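KaiC-like domain-containing protein (Pyrococcus horikoshii, PDB 3BS4) is of unknown function but is a KaiC-like domain protein with a RecA-like sheet, crystallised with an unidentified peptide bound to it. Local coordinates at residues S21-H26 / A205-K210; K47-V52 / N81-I86; V52-I57 / F144-S149; E140-A145 / R182-W187. All blocks are in the same frame, centred on the assembly; numbering follows the deposited sequence. Where two conformers were deposited one is given.

Interaction 1 (S21-H26 / A205-K210); sequences SLILIH and ADYVLK
Asp-206 is bonded to both the N-H and the C=O of Leu-22. The amide N of Leu-22 donates to Asp-206 OD2 at 2.8 Å, in a nearly straight bond (170° at the hydrogen) to the anti lone pair. The carbonyl Leu-22 O takes two donors, Asp-206 N at 2.7 Å in a bent bond and Tyr-207 N at 3.1 Å in a straighter one. Aspartate suits this turn from helix 195-204 into the strand because its short chain, with CG beside its own N (chi1 -58°), lets it serve as acceptor while its backbone is donor. An alanine here would probably leave Leu-22 N without its acceptor.

Beyond the turn strands 22-27 and 207-216, neighbours in the central sheet, pair regularly in parallel: Leu-24 N to Tyr-207 O, Leu-209 N to Leu-24 O, and His-26 N to Leu-209 O (2.8 Å). Leu-24 CB rests on the small Ala-205 CB at 3.8 Å. The polar tips find partners beyond the strands: His-26 bonds Tyr-202 OH and Gly-191 O, Ser-21 and Tyr-207 bond the backbone of Lys-18, and Lys-210 pairs with Glu-28. Burying these polar groups is therefore probably not costly, since those named here have partners.

Interaction 2 (K47-V52 / N81-I86); sequences KSDNLV and NHRLAI
Val-52 and Leu-84 form the tight half of this contact. Val-52 CG1 lies 3.8 Å from Leu-84 CD1, and the two side chains cross obliquely on one sheet face, where Leu-84 packs on Val-75 and Tyr-78 of helix 75-80, and Val-52 on Leu-42 and Leu-46 of helix 34-47. Branched aliphatic residues fit here, filling the space between strand and helix without a polar atom to satisfy. Beneath them the parallel backbones are joined by Val-52 N to Arg-83 O at 3.0 Å and Ala-85 N to Val-52 O at 2.9 Å.

Toward the start of the strands the packing gives way to a charged, partly exposed side. The bend of Arg-83 at chi2 (-56°) turns CD back, with CD 4.2 Å from Leu-51 CD2. Its NE then donates to Asp-49 OD1 at 2.7 Å, a salt bridge with the oxygen close to the guanidinium plane but NE 30° out of the carboxylate plane; a second, weak bond comes from NH2. NH1 turns to Asn-81 O at 2.9 Å, while Asp-49 OD2 is taken by Arg-139, so the carboxylate is probably what lets two arginines lie close together. A leucine in place of Arg-83 would probably leave Asp-49 OD1 without its mate and Asn-81 O without this donor.

Helices 34-47 and 75-80 end in Schellman motifs where the segments begin, with Asp-49 and His-82 as the C-prime residues at positive phi. Such tight turns into neighbouring parallel strands, with helices 61-70 and 75-80 between them, are characteristic of beta-alpha-beta crossovers in an alpha/beta sheet.

Interaction 3 (V52-I57 / F144-S149); sequences VGMFSI and FAISMS
Phe-144, Ile-57 and Ile-146 bury the most surface in this pairing of two central parallel strands. Phe-144 meets Val-52, whose CG1 touches ring atom CD2 at 3.7 Å. Phe-144 N donates to Gly-53 O at 2.9 Å, and because CG stands beside that N (chi1 -67°) the same oxygen also lies at the ring edge, near its plane. Phe-144 O receives Phe-55 N at 2.8 Å. A large flat ring suits the site, for Leu-38 and Leu-42 of helix 34-47 close over it.

Ile-146 uses its CD1, which lies 4.3 Å from Met-54 CG. Ile-57, just past its strand, reaches back to the other segment with both ends of its branched chain: CG2 sits 3.5 Å from Ser-147 O, and CD1 lies 4.0 Å from Ala-145 CB. Its N bonds Ile-146 O at 2.9 Å, yet from 44° above the carbonyl plane. The same oxygen accepts from a water that also donates to Ser-56 OG.

The peptide bond after Ile-146 is cis; in RecA the residue at the equivalent place is the Walker B aspartate, for which an isoleucine probably stands here. On the other face Phe-55 meets the bound peptide's backbone and an aromatic ring, Ile-57 and Met-148 a polar side chain of it. The contact thus combines apolar packing with a water-bridged Ile-146 carbonyl, and Glu-190 holds Ser-147 OG beside it.

Interaction 4 (E140-A145 / R182-W187); sequences ELYGFA and RGTNFW
Phe-186 runs alongside Phe-144, their side chains extending in one direction. At the root, Phe-186 CB sits 3.7 Å from Phe-144 CD1 and also near Gly-143 O. One atom on, CG lies near Phe-144 CE1; CD2 comes nearer, 3.6 Å from that same CE1, and CE2 reaches Tyr-142 CD1 at 4.0 Å, which lies in the plane of the Phe-186 ring at its edge. The two phenylalanine planes are 7° from parallel, but offset so far (centroids 5.0 Å) that little of one ring lies over the other. Leu-38 and Ile-41 of helix 34-47 pack on the Phe-186 ring.

These are neighbouring parallel strands in the middle of a RecA-like sheet, with helix 157-173 on the connection between them. Their backbones are joined by four bonds, among them Phe-186 N to Gly-143 O at 2.7 Å.

The opposite face is built differently. Asn-185 OD1 approaches Gly-143 CA to 3.3 Å, where a beta-carbon would collide with it, so glycine leaves the amide its place. Ala-145 CB, small again, touches Trp-187 CD1 at 3.6 Å. Asn-185 OD1 and Trp-187 NE1 both hydrogen-bond the backbone of the bound peptide, which Gly-183 also meets through its main chain.

How the interactions relate
All four contacts join neighbouring parallel strands of one sheet. Interactions 1, 3 and 4 are buried, whereas interaction 2, about 22 Å from interaction 1 between centres, lies on the other side of the chain's centre from it and runs out to a partly exposed edge near solvent. Interactions 2 and 3 share Val-52 and strand 51-56; interactions 3 and 4 share Phe-144, Ala-145 and strand 141-146; interactions 4 and 1 meet through backbone bonds between strands 184-190 and 22-27. Chemistry follows position: charge pairing at the outer side of interaction 2, helix-covered aromatics in 3 and 4 with the bound peptide on their other face, and in 1 polar tips satisfied by residues beyond the strands.

Interaction 1 (S21-H26 / A205-K210)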
# COMPACT_ATOMS: atom_id res chain seq x y z
N SER A 21 -4.42 7.56 8.56
CA SER A 21 -3.04 7.27 8.83
C SER A 21 -2.33 6.74 7.59
O SER A 21 -2.98 6.24 6.67
CB SER A 21 -2.94 6.24 9.95
OG SER A 21 -3.39 6.83 11.17
N LEU A 22 -1.00 6.87 7.60
CA LEU A 22 -0.14 6.18 6.65
C LEU A 22 0.53 5.05 7.42
O LEU A 22 1.14 5.29 8.47
CB LEU A 22 0.92 7.13 6.09
CG LEU A 22 2.01 6.53 5.20
CD1 LEU A 22 1.44 5.82 3.95
CD2 LEU A 22 2.96 7.65 4.81
N ILE A 23 0.41 3.83 6.89
CA ILE A 23 0.99 2.63 7.48
C ILE A 23 2.08 2.12 6.55
O ILE A 23 1.83 1.86 5.38
CB ILE A 23 -0.07 1.50 7.62
CG1 ILE A 23 -1.19 1.92 8.58
CG2 ILE A 23 0.57 0.21 8.12
CD1 ILE A 23 -2.35 2.61 7.89
N LEU A 24 3.27 1.93 7.09
CA LEU A 24 4.34 1.27 6.36
C LEU A 24 4.45 -0.18 6.79
O LEU A 24 4.62 -0.46 7.97
CB LEU A 24 5.69 1.96 6.61
CG LEU A 24 6.89 1.32 5.92
CD1 LEU A 24 6.84 1.45 4.36
CD2 LEU A 24 8.17 1.96 6.47
N ILE A 25 4.38 -1.10 5.82
CA ILE A 25 4.71 -2.50 6.06
C ILE A 25 6.11 -2.66 5.47
O ILE A 25 6.31 -2.61 4.24
CB ILE A 25 3.73 -3.48 5.34
CG1 ILE A 25 2.28 -3.24 5.79
CG2 ILE A 25 4.19 -4.91 5.61
CD1 ILE A 25 2.05 -3.26 7.26
N HIS A 26 7.09 -2.82 6.35
CA HIS A 26 8.47 -3.04 5.93
C HIS A 26 8.77 -4.53 5.95
O HIS A 26 8.98 -5.12 7.04
CB HIS A 26 9.43 -2.27 6.82
CG HIS A 26 10.87 -2.46 6.45
ND1 HIS A 26 11.90 -2.19 7.33
CD2 HIS A 26 11.45 -2.90 5.31
CE1 HIS A 26 13.06 -2.46 6.74
NE2 HIS A 26 12.81 -2.89 5.51
N ALA A 205 5.66 7.73 7.81
CA ALA A 205 4.57 6.84 8.24
C ALA A 205 4.10 7.09 9.68
O ALA A 205 4.92 7.41 10.56
CB ALA A 205 4.99 5.39 8.08
N ASP A 206 2.81 6.92 9.92
CA ASP A 206 2.28 6.99 11.29
C ASP A 206 2.47 5.68 12.03
O ASP A 206 2.71 5.66 13.25
CB ASP A 206 0.81 7.38 11.28
CG ASP A 206 0.58 8.70 10.59
OD1 ASP A 206 1.07 9.75 11.10
OD2 ASP A 206 -0.07 8.70 9.52
N TYR A 207 2.34 4.57 11.28
CA TYR A 207 2.60 3.24 11.82
C TYR A 207 3.69 2.59 11.00
O TYR A 207 3.70 2.75 9.80
CB TYR A 207 1.36 2.34 11.70
CG TYR A 207 0.15 2.79 12.48
CD1 TYR A 207 -0.20 2.16 13.68
CD2 TYR A 207 -0.68 3.79 11.98
CE1 TYR A 207 -1.35 2.57 14.38
CE2 TYR A 207 -1.81 4.20 12.67
CZ TYR A 207 -2.14 3.59 13.86
OH TYR A 207 -3.28 4.03 14.53
N VAL A 208 4.60 1.87 11.66
CA VAL A 208 5.56 1.05 10.93
C VAL A 208 5.53 -0.34 11.54
O VAL A 208 5.80 -0.51 12.74
CB VAL A 208 7.00 1.58 11.03
CG1 VAL A 208 7.95 0.62 10.29
CG2 VAL A 208 7.10 3.00 10.47
N LEU A 209 5.21 -1.33 10.70
CA LEU A 209 5.30 -2.75 11.05
C LEU A 209 6.39 -3.37 10.21
O LEU A 209 6.38 -3.22 8.98
CB LEU A 209 3.97 -3.46 10.75
CG LEU A 209 2.70 -2.87 11.37
CD1 LEU A 209 1.48 -3.77 11.10
CD2 LEU A 209 2.85 -2.60 12.85
N LYS A 210 7.31 -4.09 10.85
CA LYS A 210 8.43 -4.70 10.13
C LYS A 210 8.30 -6.20 10.24
O LYS A 210 8.10 -6.72 11.34
CB LYS A 210 9.76 -4.27 10.74
CG LYS A 210 10.96 -4.89 10.04
CD LYS A 210 12.23 -4.18 10.44
CE LYS A 210 12.88 -4.80 11.65
NZ LYS A 210 14.23 -4.18 11.89

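Interaction 2 (K47-V52 / N81-I86)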
# COMPACT_ATOMS: atom_id res chain seq x y z
N LYS A 47 -13.19 -6.99 -0.19
CA LYS A 47 -14.32 -7.91 0.01
C LYS A 47 -15.38 -7.33 0.93
O LYS A 47 -16.53 -7.78 0.92
CB LYS A 47 -13.85 -9.27 0.56
CG LYS A 47 -13.22 -10.14 -0.46
CD LYS A 47 -12.59 -11.35 0.22
CE LYS A 47 -12.01 -12.30 -0.77
NZ LYS A 47 -11.30 -13.41 -0.06
N SER A 48 -15.00 -6.33 1.72
CA SER A 48 -15.92 -5.64 2.62
C SER A 48 -16.55 -4.40 1.97
O SER A 48 -17.10 -3.53 2.66
CB SER A 48 -15.20 -5.27 3.92
OG SER A 48 -14.78 -6.44 4.59
N ASP A 49 -16.45 -4.32 0.65
CA ASP A 49 -17.09 -3.27 -0.17
C ASP A 49 -16.60 -1.85 0.11
O ASP A 49 -17.37 -0.90 0.10
CB ASP A 49 -18.63 -3.34 -0.05
CG ASP A 49 -19.34 -2.62 -1.19
OD1 ASP A 49 -18.97 -2.82 -2.37
OD2 ASP A 49 -20.30 -1.87 -0.91
N ASN A 50 -15.30 -1.70 0.36
CA ASN A 50 -14.71 -0.37 0.50
C ASN A 50 -14.14 0.08 -0.83
O ASN A 50 -14.09 -0.71 -1.77
CB ASN A 50 -13.62 -0.40 1.57
CG ASN A 50 -14.20 -0.61 2.94
OD1 ASN A 50 -14.89 0.26 3.46
ND2 ASN A 50 -13.95 -1.77 3.54
N LEU A 51 -13.72 1.33 -0.91
CA LEU A 51 -13.05 1.82 -2.11
C LEU A 51 -11.55 1.67 -1.94
O LEU A 51 -11.03 1.93 -0.86
CB LEU A 51 -13.39 3.28 -2.35
CG LEU A 51 -14.89 3.58 -2.52
CD1 LEU A 51 -15.05 5.07 -2.74
CD2 LEU A 51 -15.53 2.77 -3.63
N VAL A 52 -10.87 1.22 -2.99
CA VAL A 52 -9.43 0.97 -2.89
C VAL A 52 -8.76 1.56 -4.11
O VAL A 52 -9.21 1.34 -5.23
CB VAL A 52 -9.16 -0.53 -2.78
CG1 VAL A 52 -7.65 -0.83 -2.87
CG2 VAL A 52 -9.75 -1.10 -1.48
N ASN A 81 -16.84 -2.49 -11.55
CA ASN A 81 -17.86 -2.02 -10.63
C ASN A 81 -17.42 -0.81 -9.81
O ASN A 81 -18.09 -0.44 -8.86
CB ASN A 81 -18.36 -3.18 -9.74
CG ASN A 81 -19.24 -4.17 -10.52
OD1 ASN A 81 -20.43 -3.92 -10.73
ND2 ASN A 81 -18.65 -5.28 -10.98
N HIS A 82 -16.30 -0.21 -10.21
CA HIS A 82 -15.85 1.09 -9.69
C HIS A 82 -15.41 1.06 -8.23
O HIS A 82 -15.36 2.11 -7.59
CB HIS A 82 -16.93 2.17 -9.92
CG HIS A 82 -17.11 2.52 -11.37
ND1 HIS A 82 -18.29 2.28 -12.04
CD2 HIS A 82 -16.25 3.04 -12.27
CE1 HIS A 82 -18.15 2.66 -13.30
NE2 HIS A 82 -16.93 3.13 -13.47
N ARG A 83 -15.11 -0.12 -7.70
CA ARG A 83 -14.66 -0.25 -6.32
C ARG A 83 -13.15 -0.08 -6.22
O ARG A 83 -12.64 0.41 -5.21
CB ARG A 83 -15.03 -1.62 -5.74
CG ARG A 83 -16.54 -1.88 -5.72
CD ARG A 83 -17.26 -0.79 -4.94
NE ARG A 83 -18.60 -1.24 -4.50
CZ ARG A 83 -19.70 -1.20 -5.25
NH1 ARG A 83 -19.68 -0.73 -6.49
NH2 ARG A 83 -20.84 -1.63 -4.74
N LEU A 84 -12.46 -0.54 -7.26
CA LEU A 84 -10.99 -0.52 -7.29
C LEU A 84 -10.51 0.39 -8.42
O LEU A 84 -11.03 0.33 -9.54
CB LEU A 84 -10.50 -1.95 -7.51
CG LEU A 84 -9.00 -2.18 -7.72
CD1 LEU A 84 -8.21 -1.72 -6.48
CD2 LEU A 84 -8.74 -3.65 -8.06
N ALA A 85 -9.52 1.25 -8.12
CA ALA A 85 -8.83 2.05 -9.14
C ALA A 85 -7.37 1.66 -9.09
O ALA A 85 -6.81 1.51 -8.01
CB ALA A 85 -8.98 3.52 -8.86
N ILE A 86 -6.75 1.47 -10.26
CA ILE A 86 -5.33 1.12 -10.31
C ILE A 86 -4.60 2.14 -11.13
O ILE A 86 -5.02 2.45 -12.26
CB ILE A 86 -5.08 -0.30 -10.90
CG1 ILE A 86 -5.77 -1.36 -10.04
CG2 ILE A 86 -3.58 -0.58 -11.00
CD1 ILE A 86 -5.68 -2.79 -10.57

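Interaction 3 (V52-I57 / F144-S149)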
# COMPACT_ATOMS: atom_id res chain seq x y z
N VAL A 52 -10.87 1.22 -2.99
CA VAL A 52 -9.43 0.97 -2.89
C VAL A 52 -8.76 1.56 -4.11
O VAL A 52 -9.21 1.34 -5.23
CB VAL A 52 -9.16 -0.53 -2.78
CG1 VAL A 52 -7.65 -0.83 -2.87
CG2 VAL A 52 -9.75 -1.10 -1.48
N GLY A 53 -7.68 2.32 -3.88
CA GLY A 53 -6.84 2.78 -4.97
C GLY A 53 -5.50 2.09 -4.78
O GLY A 53 -5.01 2.02 -3.65
N MET A 54 -4.94 1.55 -5.87
CA MET A 54 -3.63 0.89 -5.81
C MET A 54 -2.65 1.62 -6.72
O MET A 54 -2.94 1.86 -7.89
CB MET A 54 -3.75 -0.56 -6.28
CG MET A 54 -2.46 -1.36 -6.17
SD MET A 54 -2.67 -2.99 -6.95
CE MET A 54 -4.32 -3.39 -6.30
N PHE A 55 -1.47 1.94 -6.17
CA PHE A 55 -0.36 2.41 -7.00
C PHE A 55 0.50 1.19 -7.26
O PHE A 55 1.22 0.72 -6.37
CB PHE A 55 0.41 3.51 -6.27
CG PHE A 55 -0.48 4.67 -5.91
CD1 PHE A 55 -0.71 5.68 -6.85
CD2 PHE A 55 -1.15 4.68 -4.71
CE1 PHE A 55 -1.57 6.75 -6.53
CE2 PHE A 55 -2.02 5.72 -4.39
CZ PHE A 55 -2.22 6.76 -5.31
N SER A 56 0.36 0.64 -8.46
CA SER A 56 0.98 -0.64 -8.78
C SER A 56 2.32 -0.38 -9.42
O SER A 56 2.42 -0.20 -10.63
CB SER A 56 0.06 -1.44 -9.69
OG SER A 56 0.59 -2.74 -9.87
N ILE A 57 3.35 -0.28 -8.57
CA ILE A 57 4.66 0.25 -8.95
C ILE A 57 5.62 -0.86 -9.37
O ILE A 57 6.38 -0.71 -10.33
CB ILE A 57 5.27 1.01 -7.73
CG1 ILE A 57 4.39 2.23 -7.34
CG2 ILE A 57 6.73 1.45 -8.00
CD1 ILE A 57 4.43 2.57 -5.84
N PHE A 144 -3.11 1.66 -1.47
CA PHE A 144 -1.99 0.72 -1.30
C PHE A 144 -0.93 1.04 -2.32
O PHE A 144 -1.26 1.16 -3.50
CB PHE A 144 -2.48 -0.72 -1.52
CG PHE A 144 -3.43 -1.19 -0.46
CD1 PHE A 144 -2.97 -1.97 0.59
CD2 PHE A 144 -4.78 -0.84 -0.49
CE1 PHE A 144 -3.83 -2.39 1.61
CE2 PHE A 144 -5.66 -1.26 0.52
CZ PHE A 144 -5.18 -2.04 1.57
N ALA A 145 0.32 1.21 -1.88
CA ALA A 145 1.44 1.42 -2.83
C ALA A 145 2.38 0.21 -2.79
O ALA A 145 3.05 -0.02 -1.77
CB ALA A 145 2.22 2.71 -2.49
N ILE A 146 2.39 -0.54 -3.90
CA ILE A 146 3.07 -1.81 -3.97
C ILE A 146 4.10 -1.78 -5.11
O ILE A 146 3.75 -1.97 -6.28
CB ILE A 146 2.09 -3.00 -4.18
CG1 ILE A 146 0.92 -2.93 -3.19
CG2 ILE A 146 2.85 -4.32 -4.07
CD1 ILE A 146 -0.24 -3.86 -3.50
N SER A 147 5.36 -1.48 -4.80
CA SER A 147 5.87 -1.13 -3.49
C SER A 147 6.83 0.03 -3.58
O SER A 147 7.29 0.37 -4.69
CB SER A 147 6.80 -2.28 -3.03
OG SER A 147 6.07 -3.51 -2.96
N MET A 148 7.06 0.74 -2.49
CA MET A 148 7.53 2.11 -2.56
C MET A 148 9.05 1.86 -2.84
O MET A 148 9.76 2.69 -3.43
CB MET A 148 7.40 2.79 -1.20
CG MET A 148 5.98 3.28 -0.90
SD MET A 148 5.40 4.56 -2.06
CE MET A 148 6.51 5.91 -1.54
N SER A 149 9.55 0.68 -2.45
CA SER A 149 10.94 0.28 -2.75
C SER A 149 11.20 0.17 -4.26
O SER A 149 12.35 0.26 -4.71
CB SER A 149 11.29 -1.04 -2.01
OG SER A 149 10.26 -2.01 -2.21
O HOH W 1 2.77 -3.70 -8.32

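Interaction 4 (E140-A145 / R182-W187)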
# COMPACT_ATOMS: atom_id res chain seq x y z
N GLU A 140 -15.25 3.32 3.33
CA GLU A 140 -13.93 3.87 3.58
C GLU A 140 -13.09 3.79 2.31
O GLU A 140 -13.29 2.90 1.49
CB GLU A 140 -13.24 3.14 4.74
CG GLU A 140 -13.82 3.47 6.11
CD GLU A 140 -13.66 4.92 6.50
OE1 GLU A 140 -12.70 5.60 6.05
OE2 GLU A 140 -14.50 5.41 7.30
N LEU A 141 -12.16 4.74 2.17
CA LEU A 141 -11.20 4.74 1.06
C LEU A 141 -9.83 4.32 1.59
O LEU A 141 -9.34 4.86 2.59
CB LEU A 141 -11.09 6.12 0.41
CG LEU A 141 -10.03 6.31 -0.69
CD1 LEU A 141 -10.27 5.40 -1.90
CD2 LEU A 141 -9.96 7.79 -1.11
N TYR A 142 -9.24 3.35 0.91
CA TYR A 142 -7.89 2.90 1.27
C TYR A 142 -7.00 3.03 0.07
O TYR A 142 -7.46 2.84 -1.05
CB TYR A 142 -7.92 1.43 1.69
CG TYR A 142 -8.69 1.21 2.95
CD1 TYR A 142 -8.09 1.40 4.19
CD2 TYR A 142 -10.04 0.81 2.92
CE1 TYR A 142 -8.80 1.19 5.38
CE2 TYR A 142 -10.75 0.62 4.09
CZ TYR A 142 -10.14 0.80 5.31
OH TYR A 142 -10.84 0.58 6.48
N GLY A 143 -5.72 3.35 0.30
CA GLY A 143 -4.72 3.31 -0.78
C GLY A 143 -3.65 2.29 -0.43
O GLY A 143 -3.35 2.06 0.76
N PHE A 144 -3.11 1.66 -1.47
CA PHE A 144 -1.99 0.72 -1.30
C PHE A 144 -0.93 1.04 -2.32
O PHE A 144 -1.26 1.16 -3.50
CB PHE A 144 -2.48 -0.72 -1.52
CG PHE A 144 -3.43 -1.19 -0.46
CD1 PHE A 144 -2.97 -1.97 0.59
CD2 PHE A 144 -4.78 -0.84 -0.49
CE1 PHE A 144 -3.83 -2.39 1.61
CE2 PHE A 144 -5.66 -1.26 0.52
CZ PHE A 144 -5.18 -2.04 1.57
N ALA A 145 0.32 1.21 -1.88
CA ALA A 145 1.44 1.42 -2.83
C ALA A 145 2.38 0.21 -2.79
O ALA A 145 3.05 -0.02 -1.77
CB ALA A 145 2.22 2.71 -2.49
N ARG A 182 -10.27 11.98 2.04
CA ARG A 182 -8.92 11.43 2.05
C ARG A 182 -8.98 9.95 2.43
O ARG A 182 -9.98 9.46 2.98
CB ARG A 182 -8.04 12.21 3.03
CG ARG A 182 -7.43 13.52 2.47
CD ARG A 182 -6.50 14.18 3.51
NE ARG A 182 -5.69 15.30 3.01
CZ ARG A 182 -4.41 15.20 2.64
NH1 ARG A 182 -3.78 14.03 2.68
NH2 ARG A 182 -3.76 16.28 2.21
N GLY A 183 -7.91 9.23 2.14
CA GLY A 183 -7.89 7.81 2.45
C GLY A 183 -6.97 7.44 3.60
O GLY A 183 -6.30 8.31 4.19
N THR A 184 -6.98 6.16 3.92
CA THR A 184 -6.04 5.55 4.85
C THR A 184 -5.14 4.71 3.95
O THR A 184 -5.64 3.94 3.12
CB THR A 184 -6.78 4.71 5.88
OG1 THR A 184 -7.70 5.58 6.58
CG2 THR A 184 -5.82 4.08 6.91
N ASN A 185 -3.83 4.86 4.11
CA ASN A 185 -2.87 4.39 3.10
C ASN A 185 -1.89 3.40 3.65
O ASN A 185 -1.40 3.57 4.77
CB ASN A 185 -2.13 5.59 2.52
CG ASN A 185 -3.04 6.43 1.65
OD1 ASN A 185 -3.34 6.05 0.51
ND2 ASN A 185 -3.53 7.54 2.18
N PHE A 186 -1.60 2.38 2.85
CA PHE A 186 -0.59 1.38 3.18
C PHE A 186 0.51 1.42 2.16
O PHE A 186 0.25 1.33 0.97
CB PHE A 186 -1.19 -0.02 3.18
CG PHE A 186 -2.21 -0.24 4.25
CD1 PHE A 186 -1.87 -0.90 5.42
CD2 PHE A 186 -3.52 0.18 4.07
CE1 PHE A 186 -2.82 -1.13 6.43
CE2 PHE A 186 -4.49 -0.03 5.09
CZ PHE A 186 -4.12 -0.69 6.26
N TRP A 187 1.74 1.55 2.63
CA TRP A 187 2.92 1.48 1.77
C TRP A 187 3.63 0.17 2.05
O TRP A 187 3.83 -0.18 3.21
CB TRP A 187 3.90 2.60 2.12
CG TRP A 187 3.50 3.93 1.59
CD1 TRP A 187 2.40 4.20 0.82
CD2 TRP A 187 4.23 5.16 1.71
NE1 TRP A 187 2.38 5.54 0.47
CE2 TRP A 187 3.50 6.14 0.99
CE3 TRP A 187 5.41 5.53 2.37
CZ2 TRP A 187 3.91 7.48 0.92
CZ3 TRP A 187 5.82 6.87 2.30
CH2 TRP A 187 5.07 7.81 1.57
O HOH W 2 -9.99 5.65 5.25
O HOH W 3 -12.24 7.46 3.67